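Local coordinates for 450aa long hypothetical fmu protein (Pyrococcus horikoshii, PDB 2YXL) that probably methylates carbon 5 of cytosine in RNA, using S-adenosyl-L-methionine as the methyl donor, at residues Gln64-Lys69 against Leu352-Arg357; Ala249-Val254 against Phe441-Leu446; Trp112-Phe117 against Met128-Leu133. All blocks are in the same frame, centred on the assembly; numbering follows the deposited sequence.

In the fold
From the N terminus, helix 47-75 comes first and supplies 64-69, whose partner 352-357 lies 283 residues further on. Contact 3 closes early: helices 104-121 and 124-138 pair within the N-terminal helical part, with 10 residues between the segments. It is nested inside the loop closed by contact 1. Contact 2 then opens at 249-254 and closes at 441-446, near the C terminus. Contacts 1 and 2 cross, because 352-357 falls between the two halves of contact 2. Contact 1 thus ties the N-terminal helices to the methyltransferase part, while contact 2 packs a helix on its sheet. The centres of contacts 2 and 3 are about 50 Å apart.

Contact 1: Gln64-Lys69 against Leu352-Arg357; sequences QGLIDK and LRWRLR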
loop_
_atom_site.group_PDB
_atom_site.type_symbol
_atom_site.label_atom_id
_atom_site.label_comp_id
_atom_site.label_asym_id
_atom_site.label_seq_id
_atom_site.Cartn_x
_atom_site.Cartn_y
_atom_site.Cartn_z
ATOM N N GLN A 64 13.118 4.448 -7.685
ATOM C CA GLN A 64 12.923 3.815 -8.991
ATOM C C GLN A 64 13.096 4.775 -10.164
ATOM O O GLN A 64 13.855 4.492 -11.100
ATOM C CB GLN A 64 11.544 3.152 -9.051
ATOM C CG GLN A 64 11.412 2.067 -10.102
ATOM C CD GLN A 64 9.970 1.676 -10.363
ATOM O OE1 GLN A 64 9.573 0.537 -10.120
ATOM N NE2 GLN A 64 9.178 2.621 -10.860
ATOM N N GLY A 65 12.398 5.907 -10.100
ATOM C CA GLY A 65 12.425 6.905 -11.166
ATOM C C GLY A 65 13.786 7.537 -11.372
ATOM O O GLY A 65 14.150 7.896 -12.491
ATOM N N LEU A 66 14.536 7.673 -10.284
ATOM C CA LEU A 66 15.872 8.248 -10.340
ATOM C C LEU A 66 16.871 7.223 -10.876
ATOM O O LEU A 66 17.731 7.552 -11.702
ATOM C CB LEU A 66 16.283 8.774 -8.962
ATOM C CG LEU A 66 15.456 9.952 -8.426
ATOM C CD1 LEU A 66 15.612 10.110 -6.913
ATOM C CD2 LEU A 66 15.804 11.254 -9.145
ATOM N N ILE A 67 16.736 5.982 -10.414
ATOM C CA ILE A 67 17.515 4.856 -10.929
ATOM C C ILE A 67 17.337 4.716 -12.451
ATOM O O ILE A 67 18.317 4.562 -13.188
ATOM C CB ILE A 67 17.160 3.539 -10.177
ATOM C CG1 ILE A 67 17.745 3.568 -8.755
ATOM C CG2 ILE A 67 17.648 2.312 -10.941
ATOM C CD1 ILE A 67 17.194 2.510 -7.802
ATOM N N ASP A 68 16.087 4.801 -12.909
ATOM C CA ASP A 68 15.761 4.713 -14.335
ATOM C C ASP A 68 16.438 5.807 -15.163
ATOM O O ASP A 68 16.952 5.524 -16.248
ATOM C CB ASP A 68 14.240 4.732 -14.557
ATOM C CG ASP A 68 13.552 3.439 -14.100
ATOM O OD1 ASP A 68 14.250 2.465 -13.725
ATOM O OD2 ASP A 68 12.301 3.398 -14.119
ATOM N N LYS A 69 16.451 7.040 -14.651
ATOM C CA LYS A 69 17.161 8.146 -15.310
ATOM C C LYS A 69 18.655 7.869 -15.471
ATOM O O LYS A 69 19.251 8.260 -16.476
ATOM C CB LYS A 69 16.969 9.466 -14.563
ATOM C CG LYS A 69 15.610 10.113 -14.763
ATOM C CD LYS A 69 15.607 11.556 -14.262
ATOM C CE LYS A 69 14.199 12.027 -13.909
ATOM N NZ LYS A 69 13.263 11.972 -15.071
ATOM N N LEU A 352 5.023 3.629 -5.840
ATOM C CA LEU A 352 3.809 4.296 -6.315
ATOM C C LEU A 352 4.024 5.762 -6.679
ATOM O O LEU A 352 3.383 6.272 -7.606
ATOM C CB LEU A 352 2.660 4.153 -5.308
ATOM C CG LEU A 352 1.998 2.772 -5.201
ATOM C CD1 LEU A 352 0.822 2.813 -4.243
ATOM C CD2 LEU A 352 1.550 2.245 -6.562
ATOM N N ARG A 353 4.935 6.424 -5.968
ATOM C CA ARG A 353 5.268 7.819 -6.247
ATOM C C ARG A 353 5.756 8.022 -7.686
ATOM O O ARG A 353 5.619 9.109 -8.243
ATOM C CB ARG A 353 6.299 8.349 -5.242
ATOM C CG ARG A 353 7.721 7.827 -5.450
ATOM C CD ARG A 353 8.652 8.208 -4.318
ATOM N NE ARG A 353 8.317 7.536 -3.066
ATOM C CZ ARG A 353 8.883 7.805 -1.891
ATOM N NH1 ARG A 353 8.505 7.140 -0.806
ATOM N NH2 ARG A 353 9.828 8.736 -1.795
ATOM N N TRP A 354 6.312 6.968 -8.281
ATOM C CA TRP A 354 6.832 7.030 -9.645
ATOM C C TRP A 354 5.827 6.552 -10.698
ATOM O O TRP A 354 5.891 6.970 -11.853
ATOM C CB TRP A 354 8.145 6.246 -9.753
ATOM C CG TRP A 354 9.197 6.765 -8.827
ATOM C CD1 TRP A 354 9.643 6.175 -7.677
ATOM C CD2 TRP A 354 9.915 7.998 -8.947
ATOM N NE1 TRP A 354 10.600 6.956 -7.083
ATOM C CE2 TRP A 354 10.787 8.083 -7.839
ATOM C CE3 TRP A 354 9.911 9.038 -9.887
ATOM C CZ2 TRP A 354 11.651 9.164 -7.645
ATOM C CZ3 TRP A 354 10.770 10.114 -9.693
ATOM C CH2 TRP A 354 11.627 10.167 -8.578
ATOM N N ARG A 355 4.901 5.687 -10.291
ATOM C CA ARG A 355 3.912 5.119 -11.211
ATOM C C ARG A 355 2.658 5.983 -11.341
ATOM O O ARG A 355 1.897 5.836 -12.297
ATOM C CB ARG A 355 3.533 3.685 -10.805
ATOM C CG ARG A 355 4.727 2.779 -10.469
ATOM C CD ARG A 355 4.768 1.523 -11.343
ATOM N NE ARG A 355 3.520 0.756 -11.323
ATOM C CZ ARG A 355 3.267 -0.296 -12.100
ATOM N NH1 ARG A 355 2.101 -0.921 -12.004
ATOM N NH2 ARG A 355 4.171 -0.732 -12.974
ATOM N N LEU A 356 2.455 6.885 -10.381
ATOM C CA LEU A 356 1.296 7.779 -10.371
ATOM C C LEU A 356 1.321 8.848 -11.456
ATOM O O LEU A 356 2.367 9.426 -11.753
ATOM C CB LEU A 356 1.131 8.452 -9.007
ATOM C CG LEU A 356 0.136 7.810 -8.042
ATOM C CD1 LEU A 356 0.090 8.596 -6.741
ATOM C CD2 LEU A 356 -1.253 7.722 -8.677
ATOM N N ARG A 357 0.142 9.106 -12.020
ATOM C CA ARG A 357 -0.059 10.088 -13.083
ATOM C C ARG A 357 -1.145 11.104 -12.670
ATOM O O ARG A 357 -1.816 10.914 -11.657
ATOM C CB ARG A 357 -0.437 9.365 -14.374
ATOM C CG ARG A 357 0.635 8.447 -14.945
ATOM C CD ARG A 357 0.036 7.462 -15.945
ATOM N NE ARG A 357 -0.749 8.130 -16.985
ATOM C CZ ARG A 357 -0.257 8.581 -18.135
ATOM N NH1 ARG A 357 -1.056 9.175 -19.008
ATOM N NH2 ARG A 357 1.031 8.440 -18.418
#
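Trp-354 lays its indole against the backbone of Gly-65. The CA of Gly-65 sits over the six-membered ring, 3.6 Å from its centroid and 18° off the ring normal. This is a CH-pi contact. Gly-65 N lies over the same face, with its closest ring atom, Trp-354 CD2, at 3.4 Å. A side chain on Gly-65 would point at this ring, and its absence lets the helix backbone come close.

Two neighbours extend the contact. Leu-66 brings CG to 3.8 Å from Trp-354 CH2 at the far end of the indole. Gln-64 meets the pyrrole end, with its CB 3.8 Å from Trp-354 CD1. The Gln-64 side chain is extended and runs past the indole in the opposite direction, with its amide NE2 3.9 Å from Trp-354 CB. An alanine in place of Trp-354 would probably open a gap over Gly-65 and leave Leu-66 CG without its aromatic partner.

The next shell positions the ring. Trp-354 CG is anti to its carbonyl carbon (chi1 -59°), on the side toward helix 47-75. Trp-354 NE1 gives a hydrogen bond to Lys-62 O, just before 64-69. The helix is kinked here, and Leu-66 N makes no bond to the turn before. CG of Arg-353 lies over the opposite face of the indole, toward the rim. The guanidinium of Arg-353 binds the backbone oxygens of Ile-346, Val-180 and Leu-156.

This surface contact joins the N-terminal helices to the RsmB/NOP-type methyltransferase part, whose short helix 352-355 lays one tryptophan face-on against helix 47-75.

Contact 2: Ala249-Val254 against Phe441-Leu446; sequences AVASIV and FFYALL
Tyr-443 packs against Val-250 and Ala-251, joining strand 441-447 to helix 246-255.

Across the two segments the contact is packing alone. The side chains of Val-250 and Tyr-443 cross at about a right angle. With CG1 anti to the backbone N (chi1 169°), Val-250 presents this methyl to Tyr-443 CE2, at 3.9 Å. The ring edge lies against the helix backbone, Ala-251 N near its plane and 3.7 Å from Tyr-443 CE2, a van der Waals contact. Ala-251 CB lies 4.1 Å from Tyr-443 CE2 and also approaches Phe-441 CE1, at 4.3 Å. Phe-441 CD1 lies over one face of the Tyr-443 ring, toward its rim. One turn on, Val-254 CG1 meets Leu-445 CD2 at 4.2 Å. The alternate strand residues Phe-441, Tyr-443 and Leu-445 therefore form the face that meets the helix. Helix and strand segments run nearly parallel, at 6°, with axes 9.8 Å apart.

The hydrogen bond goes outside the segment. Tyr-443 OH is bonded to Ala-247 O, just before 249-254 on the same helix.

Phe-441 also touches Lys-273, a predicted S-adenosyl-L-methionine-binding residue, and its side chain is about 4 Å from that of Cys-390, the predicted nucleophile. The chemistry is thus mainly hydrophobic: aliphatic and aromatic groups hold the helix on the sheet, and the one tyrosine hydroxyl buried among them is satisfied by a backbone carbonyl.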
loop_
_atom_site.group_PDB
_atom_site.type_symbol
_atom_site.label_atom_id
_atom_site.label_comp_id
_atom_site.label_asym_id
_atom_site.label_seq_id
_atom_site.Cartn_x
_atom_site.Cartn_y
_atom_site.Cartn_z
ATOM N N ALA A 249 -8.148 1.037 10.136
ATOM C CA ALA A 249 -8.901 0.497 11.271
ATOM C C ALA A 249 -9.845 1.531 11.885
ATOM O O ALA A 249 -10.943 1.187 12.325
ATOM C CB ALA A 249 -7.959 -0.036 12.323
ATOM N N VAL A 250 -9.402 2.788 11.918
ATOM C CA VAL A 250 -10.197 3.905 12.434
ATOM C C VAL A 250 -11.478 4.106 11.611
ATOM O O VAL A 250 -12.547 4.374 12.171
ATOM C CB VAL A 250 -9.359 5.218 12.475
ATOM C CG1 VAL A 250 -10.240 6.441 12.741
ATOM C CG2 VAL A 250 -8.254 5.117 13.520
ATOM N N ALA A 251 -11.360 3.957 10.292
ATOM C CA ALA A 251 -12.490 4.098 9.371
ATOM C C ALA A 251 -13.731 3.336 9.835
ATOM O O ALA A 251 -14.784 3.941 10.042
ATOM C CB ALA A 251 -12.091 3.672 7.959
ATOM N N SER A 252 -13.599 2.022 10.024
ATOM C CA SER A 252 -14.719 1.185 10.465
ATOM C C SER A 252 -15.277 1.602 11.823
ATOM O O SER A 252 -16.488 1.556 12.034
ATOM C CB SER A 252 -14.328 -0.293 10.494
ATOM O OG SER A 252 -14.117 -0.791 9.185
ATOM N N ILE A 253 -14.396 2.005 12.738
ATOM C CA ILE A 253 -14.812 2.435 14.076
ATOM C C ILE A 253 -15.629 3.730 14.004
ATOM O O ILE A 253 -16.614 3.886 14.722
ATOM C CB ILE A 253 -13.597 2.571 15.047
ATOM C CG1 ILE A 253 -12.990 1.194 15.329
ATOM C CG2 ILE A 253 -14.006 3.237 16.372
ATOM C CD1 ILE A 253 -11.521 1.221 15.732
ATOM N N VAL A 254 -15.219 4.637 13.120
ATOM C CA VAL A 254 -15.908 5.915 12.920
ATOM C C VAL A 254 -17.335 5.734 12.374
ATOM O O VAL A 254 -18.279 6.321 12.909
ATOM C CB VAL A 254 -15.067 6.877 12.030
ATOM C CG1 VAL A 254 -15.919 8.018 11.464
ATOM C CG2 VAL A 254 -13.890 7.429 12.825
ATOM N N PHE A 441 -4.506 9.529 4.857
ATOM C CA PHE A 441 -5.878 9.033 4.818
ATOM C C PHE A 441 -6.890 10.169 4.911
ATOM O O PHE A 441 -6.575 11.254 5.407
ATOM C CB PHE A 441 -6.095 8.049 5.966
ATOM C CG PHE A 441 -6.955 6.869 5.612
ATOM C CD1 PHE A 441 -8.295 6.834 5.981
ATOM C CD2 PHE A 441 -6.419 5.783 4.930
ATOM C CE1 PHE A 441 -9.092 5.738 5.671
ATOM C CE2 PHE A 441 -7.207 4.679 4.612
ATOM C CZ PHE A 441 -8.550 4.659 4.983
ATOM N N PHE A 442 -8.104 9.911 4.428
ATOM C CA PHE A 442 -9.174 10.900 4.450
ATOM C C PHE A 442 -10.481 10.270 4.901
ATOM O O PHE A 442 -10.796 9.143 4.522
ATOM C CB PHE A 442 -9.335 11.537 3.072
ATOM C CG PHE A 442 -10.417 12.583 3.007
ATOM C CD1 PHE A 442 -10.209 13.853 3.542
ATOM C CD2 PHE A 442 -11.639 12.299 2.405
ATOM C CE1 PHE A 442 -11.197 14.818 3.480
ATOM C CE2 PHE A 442 -12.637 13.261 2.337
ATOM C CZ PHE A 442 -12.416 14.523 2.879
ATOM N N TYR A 443 -11.229 11.015 5.715
ATOM C CA TYR A 443 -12.499 10.559 6.275
ATOM C C TYR A 443 -13.587 11.606 6.055
ATOM O O TYR A 443 -13.377 12.797 6.316
ATOM C CB TYR A 443 -12.371 10.308 7.786
ATOM C CG TYR A 443 -11.215 9.432 8.210
ATOM C CD1 TYR A 443 -9.923 9.946 8.292
ATOM C CD2 TYR A 443 -11.421 8.096 8.561
ATOM C CE1 TYR A 443 -8.862 9.154 8.686
ATOM C CE2 TYR A 443 -10.363 7.292 8.962
ATOM C CZ TYR A 443 -9.086 7.831 9.023
ATOM O OH TYR A 443 -8.023 7.055 9.410
ATOM N N ALA A 444 -14.752 11.160 5.589
ATOM C CA ALA A 444 -15.925 12.021 5.489
ATOM C C ALA A 444 -17.168 11.251 5.903
ATOM O O ALA A 444 -17.596 10.330 5.203
ATOM C CB ALA A 444 -16.075 12.561 4.087
ATOM N N LEU A 445 -17.732 11.622 7.050
ATOM C CA LEU A 445 -18.930 10.972 7.561
ATOM C C LEU A 445 -20.172 11.787 7.210
ATOM O O LEU A 445 -20.235 12.995 7.451
ATOM C CB LEU A 445 -18.830 10.725 9.074
ATOM C CG LEU A 445 -19.881 9.816 9.728
ATOM C CD1 LEU A 445 -19.810 8.381 9.199
ATOM C CD2 LEU A 445 -19.745 9.832 11.246
ATOM N N LEU A 446 -21.154 11.100 6.637
ATOM C CA LEU A 446 -22.338 11.735 6.080
ATOM C C LEU A 446 -23.582 11.015 6.573
ATOM O O LEU A 446 -23.577 9.795 6.717
ATOM C CB LEU A 446 -22.280 11.680 4.547
ATOM C CG LEU A 446 -20.975 12.156 3.892
ATOM C CD1 LEU A 446 -20.637 11.352 2.639
ATOM C CD2 LEU A 446 -21.027 13.650 3.601
#

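Contact 3: Trp112-Phe117 against Met128-Leu133; sequences WKASDF and MYFWDL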
loop_
_atom_site.group_PDB
_atom_site.type_symbol
_atom_site.label_atom_id
_atom_site.label_comp_id
_atom_site.label_asym_id
_atom_site.label_seq_id
_atom_site.Cartn_x
_atom_site.Cartn_y
_atom_site.Cartn_z
ATOM N N TRP A 112 28.525 -12.581 -12.675
ATOM C CA TRP A 112 28.401 -13.961 -13.135
ATOM C C TRP A 112 27.056 -14.614 -12.833
ATOM O O TRP A 112 26.476 -15.257 -13.706
ATOM C CB TRP A 112 29.563 -14.813 -12.615
ATOM C CG TRP A 112 30.889 -14.304 -13.091
ATOM C CD1 TRP A 112 31.802 -13.594 -12.367
ATOM C CD2 TRP A 112 31.433 -14.432 -14.410
ATOM N NE1 TRP A 112 32.888 -13.283 -13.149
ATOM C CE2 TRP A 112 32.687 -13.785 -14.408
ATOM C CE3 TRP A 112 30.985 -15.037 -15.593
ATOM C CZ2 TRP A 112 33.501 -13.724 -15.543
ATOM C CZ3 TRP A 112 31.794 -14.977 -16.720
ATOM C CH2 TRP A 112 33.039 -14.326 -16.686
ATOM N N LYS A 113 26.554 -14.445 -11.614
ATOM C CA LYS A 113 25.330 -15.141 -11.205
ATOM C C LYS A 113 24.053 -14.430 -11.664
ATOM O O LYS A 113 23.062 -15.088 -11.977
ATOM C CB LYS A 113 25.304 -15.394 -9.689
ATOM C CG LYS A 113 26.646 -15.801 -9.072
ATOM C CD LYS A 113 27.241 -17.076 -9.680
ATOM C CE LYS A 113 26.812 -18.334 -8.935
ATOM N NZ LYS A 113 27.503 -19.535 -9.484
ATOM N N ALA A 114 24.083 -13.097 -11.699
ATOM C CA ALA A 114 22.945 -12.302 -12.176
ATOM C C ALA A 114 22.775 -12.422 -13.686
ATOM O O ALA A 114 21.657 -12.585 -14.180
ATOM C CB ALA A 114 23.099 -10.840 -11.777
ATOM N N SER A 115 23.891 -12.334 -14.409
ATOM C CA SER A 115 23.903 -12.506 -15.858
ATOM C C SER A 115 23.324 -13.856 -16.247
ATOM O O SER A 115 22.513 -13.947 -17.169
ATOM C CB SER A 115 25.324 -12.389 -16.401
ATOM O OG SER A 115 25.812 -11.067 -16.266
ATOM N N ASP A 116 23.744 -14.895 -15.529
ATOM C CA ASP A 116 23.304 -16.256 -15.802
ATOM C C ASP A 116 21.828 -16.445 -15.479
ATOM O O ASP A 116 21.102 -17.099 -16.233
ATOM C CB ASP A 116 24.146 -17.259 -15.014
ATOM C CG ASP A 116 24.003 -18.678 -15.530
ATOM O OD1 ASP A 116 23.821 -18.863 -16.757
ATOM O OD2 ASP A 116 24.086 -19.613 -14.708
ATOM N N PHE A 117 21.395 -15.860 -14.365
ATOM C CA PHE A 117 20.016 -15.992 -13.903
ATOM C C PHE A 117 19.004 -15.392 -14.882
ATOM O O PHE A 117 18.004 -16.035 -15.206
ATOM C CB PHE A 117 19.853 -15.384 -12.502
ATOM C CG PHE A 117 18.439 -15.415 -11.979
ATOM C CD1 PHE A 117 17.771 -14.230 -11.684
ATOM C CD2 PHE A 117 17.776 -16.624 -11.782
ATOM C CE1 PHE A 117 16.462 -14.248 -11.196
ATOM C CE2 PHE A 117 16.470 -16.654 -11.295
ATOM C CZ PHE A 117 15.811 -15.465 -11.001
ATOM N N MET A 128 24.159 -11.575 -21.650
ATOM C CA MET A 128 25.372 -11.041 -22.269
ATOM C C MET A 128 25.354 -9.516 -22.300
ATOM O O MET A 128 26.343 -8.871 -21.948
ATOM C CB MET A 128 25.559 -11.588 -23.691
ATOM C CG MET A 128 26.093 -13.008 -23.769
ATOM S SD MET A 128 26.087 -13.627 -25.467
ATOM C CE MET A 128 26.549 -15.336 -25.204
ATOM N N TYR A 129 24.224 -8.952 -22.716
ATOM C CA TYR A 129 24.037 -7.504 -22.771
ATOM C C TYR A 129 24.222 -6.867 -21.390
ATOM O O TYR A 129 24.862 -5.821 -21.265
ATOM C CB TYR A 129 22.660 -7.177 -23.359
ATOM C CG TYR A 129 22.342 -5.702 -23.469
ATOM C CD1 TYR A 129 22.865 -4.926 -24.502
ATOM C CD2 TYR A 129 21.501 -5.088 -22.548
ATOM C CE1 TYR A 129 22.566 -3.567 -24.604
ATOM C CE2 TYR A 129 21.192 -3.739 -22.640
ATOM C CZ TYR A 129 21.728 -2.985 -23.665
ATOM O OH TYR A 129 21.414 -1.648 -23.745
ATOM N N PHE A 130 23.665 -7.511 -20.365
ATOM C CA PHE A 130 23.852 -7.094 -18.978
ATOM C C PHE A 130 25.329 -7.120 -18.603
ATOM O O PHE A 130 25.861 -6.143 -18.075
ATOM C CB PHE A 130 23.058 -8.000 -18.034
ATOM C CG PHE A 130 23.194 -7.634 -16.578
ATOM C CD1 PHE A 130 22.518 -6.533 -16.058
ATOM C CD2 PHE A 130 23.992 -8.394 -15.728
ATOM C CE1 PHE A 130 22.639 -6.191 -14.717
ATOM C CE2 PHE A 130 24.117 -8.061 -14.381
ATOM C CZ PHE A 130 23.441 -6.959 -13.873
ATOM N N TRP A 131 25.974 -8.247 -18.897
ATOM C CA TRP A 131 27.392 -8.460 -18.643
ATOM C C TRP A 131 28.241 -7.346 -19.260
ATOM O O TRP A 131 29.177 -6.850 -18.627
ATOM C CB TRP A 131 27.801 -9.824 -19.206
ATOM C CG TRP A 131 29.109 -10.352 -18.704
ATOM C CD1 TRP A 131 29.307 -11.146 -17.610
ATOM C CD2 TRP A 131 30.399 -10.140 -19.286
ATOM N NE1 TRP A 131 30.642 -11.439 -17.471
ATOM C CE2 TRP A 131 31.337 -10.835 -18.485
ATOM C CE3 TRP A 131 30.857 -9.429 -20.404
ATOM C CZ2 TRP A 131 32.710 -10.840 -18.766
ATOM C CZ3 TRP A 131 32.224 -9.437 -20.687
ATOM C CH2 TRP A 131 33.134 -10.137 -19.866
ATOM N N ASP A 132 27.889 -6.950 -20.483
ATOM C CA ASP A 132 28.564 -5.871 -21.208
ATOM C C ASP A 132 28.370 -4.485 -20.582
ATOM O O ASP A 132 29.168 -3.580 -20.829
ATOM C CB ASP A 132 28.099 -5.833 -22.672
ATOM C CG ASP A 132 28.698 -6.944 -23.513
ATOM O OD1 ASP A 132 29.727 -7.532 -23.110
ATOM O OD2 ASP A 132 28.146 -7.226 -24.598
ATOM N N LEU A 133 27.317 -4.318 -19.784
ATOM C CA LEU A 133 27.009 -3.020 -19.180
ATOM C C LEU A 133 27.575 -2.816 -17.772
ATOM O O LEU A 133 27.696 -1.675 -17.311
ATOM C CB LEU A 133 25.498 -2.784 -19.146
ATOM C CG LEU A 133 24.780 -2.529 -20.468
ATOM C CD1 LEU A 133 23.287 -2.635 -20.236
ATOM C CD2 LEU A 133 25.157 -1.176 -21.069
#
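Trp-131 and Trp-112 meet across a helical hairpin. Its arms are the consecutive helices 104-121 and 124-138 of the N-terminal helical part, joined by a two-residue turn. The two segments make an angle of 151° and their axes come within 8.8 Å.

Trp-131 can be followed outward. Its CB lies 3.8 Å from Ser-115 OG. With chi1 at -164°, CG is anti to the backbone N and is carried toward Trp-112. Next comes CD1, 3.7 Å from the same Ser-115 OG, which sits in the plane of the indole at its edge. NE1 then reaches over one face of Trp-112, 3.8 Å from CZ3. Further round, CZ2 of Trp-131 comes to Trp-112 CH2 at 4.1 Å. The pair is T-shaped (edge-to-face): the edge of Trp-131 is turned to the face of Trp-112, and the planes make 61°. Outside the two segments, Arg-111 forms a cation-pi contact with Trp-131 and gives a hydrogen bond to its backbone oxygen.

Phe-130 packs on the side of the pair that meets helices 84-99 and 12-24. Its CE2 is 3.9 Å from Ala-114 CB. Beyond it, Phe-130 packs on Ala-89 and Leu-90, and Ala-114 on Ile-15 and Ile-19.

Ser-115 OG meets both Phe-130 and Trp-131. It is hydrogen-bonded to Arg-111 O in its own helix. The same OG lies in the plane of the Phe-130 ring, at its edge, 3.3 Å from CD2.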